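Local coordinates for protein L-iditol 2-dehydrogenase (Clostridium scindens, PDB 4OH1) that binds zinc and probably acts as an NAD+-dependent dehydrogenase of L-iditol and related polyols, at residues K32-R37 against G84-K89; F204-E209 against N224-G229. One frame throughout, in Å; residues are numbered along the deposited sequence.

In the fold
Interaction 1 and interaction 2 lie on opposite sides of the chain's centre, with centres about 50 Å apart and nearest atoms about 36 Å apart. Interaction 1 comes first along the chain, in the GroES-like domain, where the start of strand 35-44 in the mixed sheet meets short helix 85-89, which follows strand 75-83. Interaction 2 belongs to the Rossmann-type domain and joins the ends of strands 200-205 and 221-224 at one margin of its parallel sheet. They share no helix, strand or sheet. Together they sample the two-domain plan of zinc-containing alcohol dehydrogenases, in which the second domain is the nucleotide-binding one.

Interaction 1: K32-R37 against G84-K89; sequences KDEEIR and GSTAEK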
ATOM      1  N   LYS A  32      -1.479 -40.525  -5.353  1.00 54.08           N
ATOM      2  CA  LYS A  32      -2.706 -40.737  -4.572  1.00 54.67           C
ATOM      3  C   LYS A  32      -3.849 -39.932  -5.185  1.00 52.88           C
ATOM      4  O   LYS A  32      -3.671 -39.340  -6.243  1.00 48.66           O
ATOM      5  CB  LYS A  32      -2.533 -40.263  -3.150  1.00 56.46           C
ATOM      6  CG  LYS A  32      -1.338 -40.764  -2.461  1.00 60.71           C
ATOM      7  CD  LYS A  32      -1.474 -40.448  -0.977  1.00 68.99           C
ATOM      8  CE  LYS A  32      -0.151 -40.431  -0.261  1.00 72.07           C
ATOM      9  NZ  LYS A  32       0.732 -41.532  -0.725  1.00 77.45           N
ATOM     10  N   ASP A  33      -5.017 -39.909  -4.525  1.00 52.64           N
ATOM     11  CA  ASP A  33      -6.259 -39.294  -5.094  1.00 53.89           C
ATOM     12  C   ASP A  33      -6.125 -37.792  -5.465  1.00 50.58           C
ATOM     13  O   ASP A  33      -6.646 -37.343  -6.503  1.00 48.48           O
ATOM     14  CB  ASP A  33      -7.451 -39.461  -4.124  1.00 56.08           C
ATOM     15  CG  ASP A  33      -7.873 -40.930  -3.940  1.00 59.96           C
ATOM     16  OD1 ASP A  33      -7.458 -41.790  -4.726  1.00 59.53           O
ATOM     17  OD2 ASP A  33      -8.622 -41.224  -2.996  1.00 62.84           O
ATOM     18  N   GLU A  34      -5.411 -37.051  -4.626  1.00 46.58           N
ATOM     19  CA  GLU A  34      -5.235 -35.632  -4.849  1.00 49.27           C
ATOM     20  C   GLU A  34      -3.929 -35.241  -5.529  1.00 48.62           C
ATOM     21  O   GLU A  34      -3.624 -34.037  -5.616  1.00 43.70           O
ATOM     22  CB  GLU A  34      -5.385 -34.890  -3.530  1.00 51.25           C
ATOM     23  CG  GLU A  34      -6.754 -35.113  -2.933  1.00 53.09           C
ATOM     24  CD  GLU A  34      -7.029 -34.219  -1.774  1.00 53.08           C
ATOM     25  OE1 GLU A  34      -6.220 -33.317  -1.454  1.00 52.85           O
ATOM     26  OE2 GLU A  34      -8.071 -34.427  -1.162  1.00 58.74           O
ATOM     27  N   GLU A  35      -3.194 -36.239  -6.034  1.00 43.48           N
ATOM     28  CA  GLU A  35      -1.874 -36.017  -6.584  1.00 42.32           C
ATOM     29  C   GLU A  35      -1.891 -36.181  -8.073  1.00 40.31           C
ATOM     30  O   GLU A  35      -2.853 -36.669  -8.629  1.00 39.90           O
ATOM     31  CB  GLU A  35      -0.857 -36.977  -5.973  1.00 44.76           C
ATOM     32  CG  GLU A  35      -0.498 -36.626  -4.549  1.00 46.52           C
ATOM     33  CD  GLU A  35       0.433 -37.640  -3.876  1.00 50.88           C
ATOM     34  OE1 GLU A  35       0.536 -38.818  -4.273  1.00 57.41           O
ATOM     35  OE2 GLU A  35       1.065 -37.237  -2.898  1.00 59.84           O
ATOM     36  N   ILE A  36      -0.799 -35.763  -8.710  1.00 40.17           N
ATOM     37  CA  ILE A  36      -0.696 -35.695 -10.150  1.00 39.30           C
ATOM     38  C   ILE A  36       0.723 -36.082 -10.464  1.00 42.49           C
ATOM     39  O   ILE A  36       1.666 -35.606  -9.811  1.00 42.19           O
ATOM     40  CB  ILE A  36      -0.931 -34.247 -10.643  1.00 41.84           C
ATOM     41  CG1 ILE A  36      -2.329 -33.772 -10.259  1.00 44.28           C
ATOM     42  CG2 ILE A  36      -0.773 -34.165 -12.126  1.00 40.93           C
ATOM     43  CD1 ILE A  36      -2.684 -32.467 -10.841  1.00 45.23           C
ATOM     44  N   ARG A  37       0.901 -36.920 -11.477  1.00 43.97           N
ATOM     45  CA  ARG A  37       2.215 -37.250 -11.929  1.00 41.67           C
ATOM     46  C   ARG A  37       2.476 -36.517 -13.229  1.00 40.58           C
ATOM     47  O   ARG A  37       1.640 -36.494 -14.143  1.00 39.19           O
ATOM     48  CB  ARG A  37       2.364 -38.742 -12.125  1.00 47.33           C
ATOM     49  CG  ARG A  37       3.759 -39.104 -12.591  1.00 52.60           C
ATOM     50  CD  ARG A  37       3.720 -40.303 -13.511  1.00 57.32           C
ATOM     51  NE  ARG A  37       3.494 -41.456 -12.725  1.00 55.36           N
ATOM     52  CZ  ARG A  37       2.835 -42.548 -13.111  1.00 58.52           C
ATOM     53  NH1 ARG A  37       2.296 -42.689 -14.318  1.00 57.51           N
ATOM     54  NH2 ARG A  37       2.721 -43.518 -12.239  1.00 54.08           N
ATOM     55  N   GLY A  84      -4.747 -38.555  -9.984  1.00 48.41           N
ATOM     56  CA  GLY A  84      -5.652 -39.155  -9.004  1.00 48.13           C
ATOM     57  C   GLY A  84      -7.102 -38.730  -9.238  1.00 50.31           C
ATOM     58  O   GLY A  84      -7.385 -37.684  -9.816  1.00 48.75           O
ATOM     59  N   SER A  85      -8.034 -39.541  -8.768  1.00 52.42           N
ATOM     60  CA  SER A  85      -9.442 -39.283  -8.974  1.00 52.04           C
ATOM     61  C   SER A  85      -9.905 -37.940  -8.413  1.00 51.20           C
ATOM     62  O   SER A  85     -10.672 -37.258  -9.068  1.00 57.83           O
ATOM     63  CB  SER A  85     -10.281 -40.454  -8.405  1.00 55.77           C
ATOM     64  OG  SER A  85      -9.899 -40.767  -7.079  1.00 58.71           O
ATOM     65  N   THR A  86      -9.443 -37.502  -7.249  1.00 48.89           N
ATOM     66  CA  THR A  86      -9.892 -36.191  -6.777  1.00 49.47           C
ATOM     67  C   THR A  86      -9.368 -35.080  -7.708  1.00 48.10           C
ATOM     68  O   THR A  86     -10.088 -34.145  -8.114  1.00 47.38           O
ATOM     69  CB  THR A  86      -9.439 -35.914  -5.366  1.00 49.02           C
ATOM     70  OG1 THR A  86      -9.946 -36.926  -4.517  1.00 49.39           O
ATOM     71  CG2 THR A  86      -9.983 -34.585  -4.887  1.00 48.49           C
ATOM     72  N   ALA A  87      -8.121 -35.205  -8.101  1.00 46.27           N
ATOM     73  CA  ALA A  87      -7.566 -34.184  -8.959  1.00 44.81           C
ATOM     74  C   ALA A  87      -8.269 -34.116 -10.309  1.00 45.97           C
ATOM     75  O   ALA A  87      -8.393 -33.043 -10.880  1.00 43.79           O
ATOM     76  CB  ALA A  87      -6.095 -34.411  -9.133  1.00 43.60           C
ATOM     77  N   GLU A  88      -8.711 -35.261 -10.831  1.00 46.94           N
ATOM     78  CA  GLU A  88      -9.385 -35.271 -12.120  1.00 48.80           C
ATOM     79  C   GLU A  88     -10.664 -34.480 -11.990  1.00 49.52           C
ATOM     80  O   GLU A  88     -11.050 -33.758 -12.892  1.00 50.49           O
ATOM     81  CB  GLU A  88      -9.704 -36.710 -12.589  1.00 50.95           C
ATOM     82  CG  GLU A  88      -9.488 -36.868 -14.058  1.00 51.37           C
ATOM     83  CD  GLU A  88      -9.569 -38.275 -14.541  1.00 49.82           C
ATOM     84  OE1 GLU A  88     -10.499 -38.979 -14.152  1.00 57.91           O
ATOM     85  OE2 GLU A  88      -8.678 -38.696 -15.311  1.00 55.26           O
ATOM     86  N   LYS A  89     -11.312 -34.641 -10.847  1.00 52.01           N
ATOM     87  CA  LYS A  89     -12.547 -33.953 -10.532  1.00 55.56           C
ATOM     88  C   LYS A  89     -12.344 -32.433 -10.433  1.00 58.33           C
ATOM     89  O   LYS A  89     -13.286 -31.691 -10.684  1.00 53.65           O
ATOM     90  CB  LYS A  89     -13.100 -34.523  -9.227  1.00 64.63           C
ATOM     91  CG  LYS A  89     -14.404 -33.928  -8.770  1.00 77.71           C
ATOM     92  CD  LYS A  89     -14.678 -34.176  -7.267  1.00 89.14           C
ATOM     93  CE  LYS A  89     -15.098 -32.877  -6.519  1.00 94.87           C
ATOM     94  NZ  LYS A  89     -16.358 -33.120  -5.814  1.00104.36           N
TER
HETATM   95  O   HOH W   1      -7.008 -41.716  -7.264  1.00 56.89           O
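Lys32 presses its carbonyl oxygen against Gly84, where a type I beta turn, Lys32 to Glu35, leads into strand 35-44 of the GroES-like domain and meets the N-terminus of helix 85-89. Lys32 O lies 3.4 Å from Gly84 CA, a CA-H...O contact to the N-cap residue. Within the turn, Lys32 N donates to Glu35 OE1 at 2.9 Å, meeting the oxygen on its anti side, so a side chain supplements the backbone bond that closes the turn. Asp33 O takes two amides of the helix start. It faces the first helical turn, accepting a bond of 3.0 Å from Ala87 N to Asp33 O and a weak, strongly bent one from Thr86 N. These amides belong to the helix start, whose positive end would be expected to polarise that carbonyl. The Asp33 carboxylate reaches the same end through a water, which donates to OD1 at 2.6 Å and accepts from Ser85 N. Glu34 has CG beside its backbone N (chi1 -60°) and runs alongside Thr86, both side chains pointing the same way; Glu34 CG rests 3.7 Å from Thr86 CB. The far end of Glu34 is held by His137 of strand 133-137, through OE1. Glu35 O then accepts from Gly84 N at 3.0 Å, with a C=O...N angle of 164°. Ile36, which also packs on Ile80 and Phe92, adds an apolar touch, its CG1 lying 4.0 Å from Ala87 CB.

Interaction 2: F204-E209 against N224-G229; sequences FDIVPE and NSAEEG
Ile206 brings its terminal methyl, CD1, against Ser225 and Ala226, just past the point where parallel strands 200-205 and 221-224 of the Rossmann-type sheet end. Although its CB starts out away from the partner, the methyl returns through chi2 of -45°: Ile206 CD1 makes a tight contact of 3.1 Å with Ser225 OG. The same methyl meets Ala226 CB at 4.0 Å. Ser225 turns its CB toward the strand end, and with OG between its backbone N and carbonyl carbon (chi1 51°) the hydroxyl faces Ile206 CD1. Ser225 CB lies 4.0 Å from Phe204 CB. Its backbone N donates to Asp205 O at 2.9 Å, approaching from well above the carbonyl plane, 51° out of it. Asn224 CA adds a CA-H...O contact of 3.2 Å to the same Asp205 O.

Asp205 and Asn224 are bridged and send their side chains to one face of the sheet, and in each OD1 then reaches forward along its own chain, closing an Asx turn. Asn224 OD1 takes the Ala226 N-H at 2.8 Å, in the plane of the amide, and ND2 lies beside Ile206 O. Asp205 OD1 takes the Val207 N-H at 2.9 Å on its anti lone pair, just before helix 208-216. Asp205 OD2 accepts from Ala182 N, within the glycine-rich turn after strand 176-180. Its position is consistent with the acidic residue that binds the adenosine ribose in NAD-dependent relatives, though no cofactor is present here. Asp205 also packs on Lys210 and Leu211 of helix 208-216, while Phe204 packs on Ala178 and Met180 of strand 176-180 and on Val230 and Ala234 of helix 230-238.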
ATOM      1  N   PHE A 204      25.756  -4.735 -11.441  1.00 35.70           N
ATOM      2  CA  PHE A 204      27.113  -4.824 -10.915  1.00 39.62           C
ATOM      3  C   PHE A 204      27.565  -6.284 -10.915  1.00 39.16           C
ATOM      4  O   PHE A 204      26.801  -7.131 -10.521  1.00 38.89           O
ATOM      5  CB  PHE A 204      27.179  -4.262  -9.485  1.00 37.80           C
ATOM      6  CG  PHE A 204      26.824  -2.825  -9.372  1.00 38.24           C
ATOM      7  CD1 PHE A 204      25.491  -2.429  -9.350  1.00 40.20           C
ATOM      8  CD2 PHE A 204      27.807  -1.845  -9.222  1.00 40.41           C
ATOM      9  CE1 PHE A 204      25.134  -1.094  -9.208  1.00 37.38           C
ATOM     10  CE2 PHE A 204      27.443  -0.511  -9.073  1.00 35.93           C
ATOM     11  CZ  PHE A 204      26.066  -0.161  -9.075  1.00 37.05           C
ATOM     12  N   ASP A 205      28.769  -6.567 -11.394  1.00 37.74           N
ATOM     13  CA  ASP A 205      29.342  -7.920 -11.274  1.00 43.31           C
ATOM     14  C   ASP A 205      30.861  -7.847 -11.344  1.00 45.20           C
ATOM     15  O   ASP A 205      31.369  -6.795 -11.680  1.00 44.25           O
ATOM     16  CB  ASP A 205      28.796  -8.819 -12.406  1.00 41.25           C
ATOM     17  CG  ASP A 205      28.934 -10.313 -12.114  1.00 44.72           C
ATOM     18  OD1 ASP A 205      30.021 -10.921 -12.359  1.00 48.88           O
ATOM     19  OD2 ASP A 205      27.946 -10.934 -11.659  1.00 45.33           O
ATOM     20  N   ILE A 206      31.585  -8.955 -11.085  1.00 52.05           N
ATOM     21  CA  ILE A 206      33.071  -9.047 -11.315  1.00 57.21           C
ATOM     22  C   ILE A 206      33.452  -9.381 -12.763  1.00 60.30           C
ATOM     23  O   ILE A 206      34.496  -8.977 -13.322  1.00 59.85           O
ATOM     24  CB  ILE A 206      33.690 -10.173 -10.496  1.00 61.16           C
ATOM     25  CG1 ILE A 206      33.214 -10.136  -9.046  1.00 63.53           C
ATOM     26  CG2 ILE A 206      35.200 -10.060 -10.523  1.00 70.00           C
ATOM     27  CD1 ILE A 206      33.250  -8.734  -8.453  1.00 61.21           C
ATOM     28  N   VAL A 207      32.607 -10.175 -13.367  1.00 54.39           N
ATOM     29  CA  VAL A 207      32.958 -10.814 -14.602  1.00 55.29           C
ATOM     30  C   VAL A 207      32.507  -9.960 -15.776  1.00 55.95           C
ATOM     31  O   VAL A 207      31.353  -9.650 -15.887  1.00 55.99           O
ATOM     32  CB  VAL A 207      32.286 -12.201 -14.632  1.00 55.26           C
ATOM     33  CG1 VAL A 207      32.567 -12.953 -15.951  1.00 52.65           C
ATOM     34  CG2 VAL A 207      32.702 -13.004 -13.359  1.00 50.27           C
ATOM     35  N   PRO A 208      33.408  -9.614 -16.685  1.00 55.35           N
ATOM     36  CA  PRO A 208      33.013  -8.720 -17.784  1.00 54.82           C
ATOM     37  C   PRO A 208      32.057  -9.271 -18.870  1.00 60.17           C
ATOM     38  O   PRO A 208      31.277  -8.502 -19.483  1.00 56.93           O
ATOM     39  CB  PRO A 208      34.361  -8.339 -18.406  1.00 62.00           C
ATOM     40  CG  PRO A 208      35.346  -8.442 -17.207  1.00 61.28           C
ATOM     41  CD  PRO A 208      34.862  -9.597 -16.418  1.00 61.63           C
ATOM     42  N   GLU A 209      32.109 -10.570 -19.140  1.00 58.84           N
ATOM     43  CA  GLU A 209      31.193 -11.164 -20.122  1.00 57.89           C
ATOM     44  C   GLU A 209      29.743 -11.034 -19.625  1.00 52.72           C
ATOM     45  O   GLU A 209      28.755 -10.951 -20.390  1.00 45.24           O
ATOM     46  CB  GLU A 209      31.534 -12.636 -20.287  1.00 68.05           C
ATOM     47  CG  GLU A 209      31.666 -13.095 -21.703  1.00 77.84           C
ATOM     48  CD  GLU A 209      32.091 -14.550 -21.784  1.00 97.39           C
ATOM     49  OE1 GLU A 209      32.335 -15.205 -20.732  1.00115.30           O
ATOM     50  OE2 GLU A 209      32.182 -15.050 -22.915  1.00113.10           O
ATOM     51  N   ASN A 224      31.725  -2.922 -13.054  1.00 43.89           N
ATOM     52  CA  ASN A 224      32.535  -3.865 -12.311  1.00 45.23           C
ATOM     53  C   ASN A 224      32.583  -3.565 -10.819  1.00 45.20           C
ATOM     54  O   ASN A 224      33.120  -2.527 -10.406  1.00 51.99           O
ATOM     55  CB  ASN A 224      33.928  -3.881 -12.854  1.00 49.74           C
ATOM     56  CG  ASN A 224      34.714  -5.042 -12.310  1.00 54.17           C
ATOM     57  OD1 ASN A 224      34.724  -5.315 -11.089  1.00 50.01           O
ATOM     58  ND2 ASN A 224      35.299  -5.793 -13.212  1.00 55.00           N
ATOM     59  N   SER A 225      32.063  -4.484 -10.004  1.00 46.02           N
ATOM     60  CA  SER A 225      31.841  -4.207  -8.582  1.00 47.73           C
ATOM     61  C   SER A 225      33.105  -4.275  -7.744  1.00 53.18           C
ATOM     62  O   SER A 225      33.067  -3.859  -6.569  1.00 51.11           O
ATOM     63  CB  SER A 225      30.808  -5.143  -7.976  1.00 48.61           C
ATOM     64  OG  SER A 225      31.106  -6.484  -8.262  1.00 54.44           O
ATOM     65  N   ALA A 226      34.173  -4.807  -8.358  1.00 54.58           N
ATOM     66  CA  ALA A 226      35.526  -4.877  -7.809  1.00 63.30           C
ATOM     67  C   ALA A 226      36.373  -3.627  -8.084  1.00 69.07           C
ATOM     68  O   ALA A 226      37.227  -3.305  -7.286  1.00 76.49           O
ATOM     69  CB  ALA A 226      36.263  -6.135  -8.333  1.00 61.13           C
ATOM     70  N   GLU A 227      36.169  -2.929  -9.191  1.00 67.92           N
ATOM     71  CA  GLU A 227      36.897  -1.698  -9.394  1.00 69.38           C
ATOM     72  C   GLU A 227      36.601  -0.667  -8.321  1.00 71.16           C
ATOM     73  O   GLU A 227      35.449  -0.366  -8.054  1.00 68.74           O
ATOM     74  CB  GLU A 227      36.537  -1.072 -10.708  1.00 77.10           C
ATOM     75  CG  GLU A 227      37.107  -1.761 -11.921  1.00 86.47           C
ATOM     76  CD  GLU A 227      36.786  -0.973 -13.188  1.00 93.38           C
ATOM     77  OE1 GLU A 227      36.364   0.206 -13.076  1.00 98.01           O
ATOM     78  OE2 GLU A 227      36.949  -1.526 -14.291  1.00 98.86           O
ATOM     79  N   GLU A 228      37.639  -0.088  -7.719  1.00 69.98           N
ATOM     80  CA  GLU A 228      37.399   0.911  -6.685  1.00 66.88           C
ATOM     81  C   GLU A 228      36.852   2.206  -7.297  1.00 57.88           C
ATOM     82  O   GLU A 228      37.025   2.448  -8.475  1.00 53.59           O
ATOM     83  CB  GLU A 228      38.646   1.153  -5.836  1.00 72.69           C
ATOM     84  CG  GLU A 228      39.810   1.669  -6.584  1.00 76.96           C
ATOM     85  CD  GLU A 228      40.624   2.576  -5.706  1.00 86.49           C
ATOM     86  OE1 GLU A 228      40.118   3.669  -5.372  1.00 97.90           O
ATOM     87  OE2 GLU A 228      41.752   2.196  -5.331  1.00 80.81           O
ATOM     88  N   GLY A 229      36.174   3.008  -6.478  1.00 51.70           N
ATOM     89  CA  GLY A 229      35.405   4.142  -6.957  1.00 52.03           C
ATOM     90  C   GLY A 229      34.059   3.816  -7.616  1.00 53.54           C
ATOM     91  O   GLY A 229      33.372   4.717  -8.122  1.00 56.28           O
TER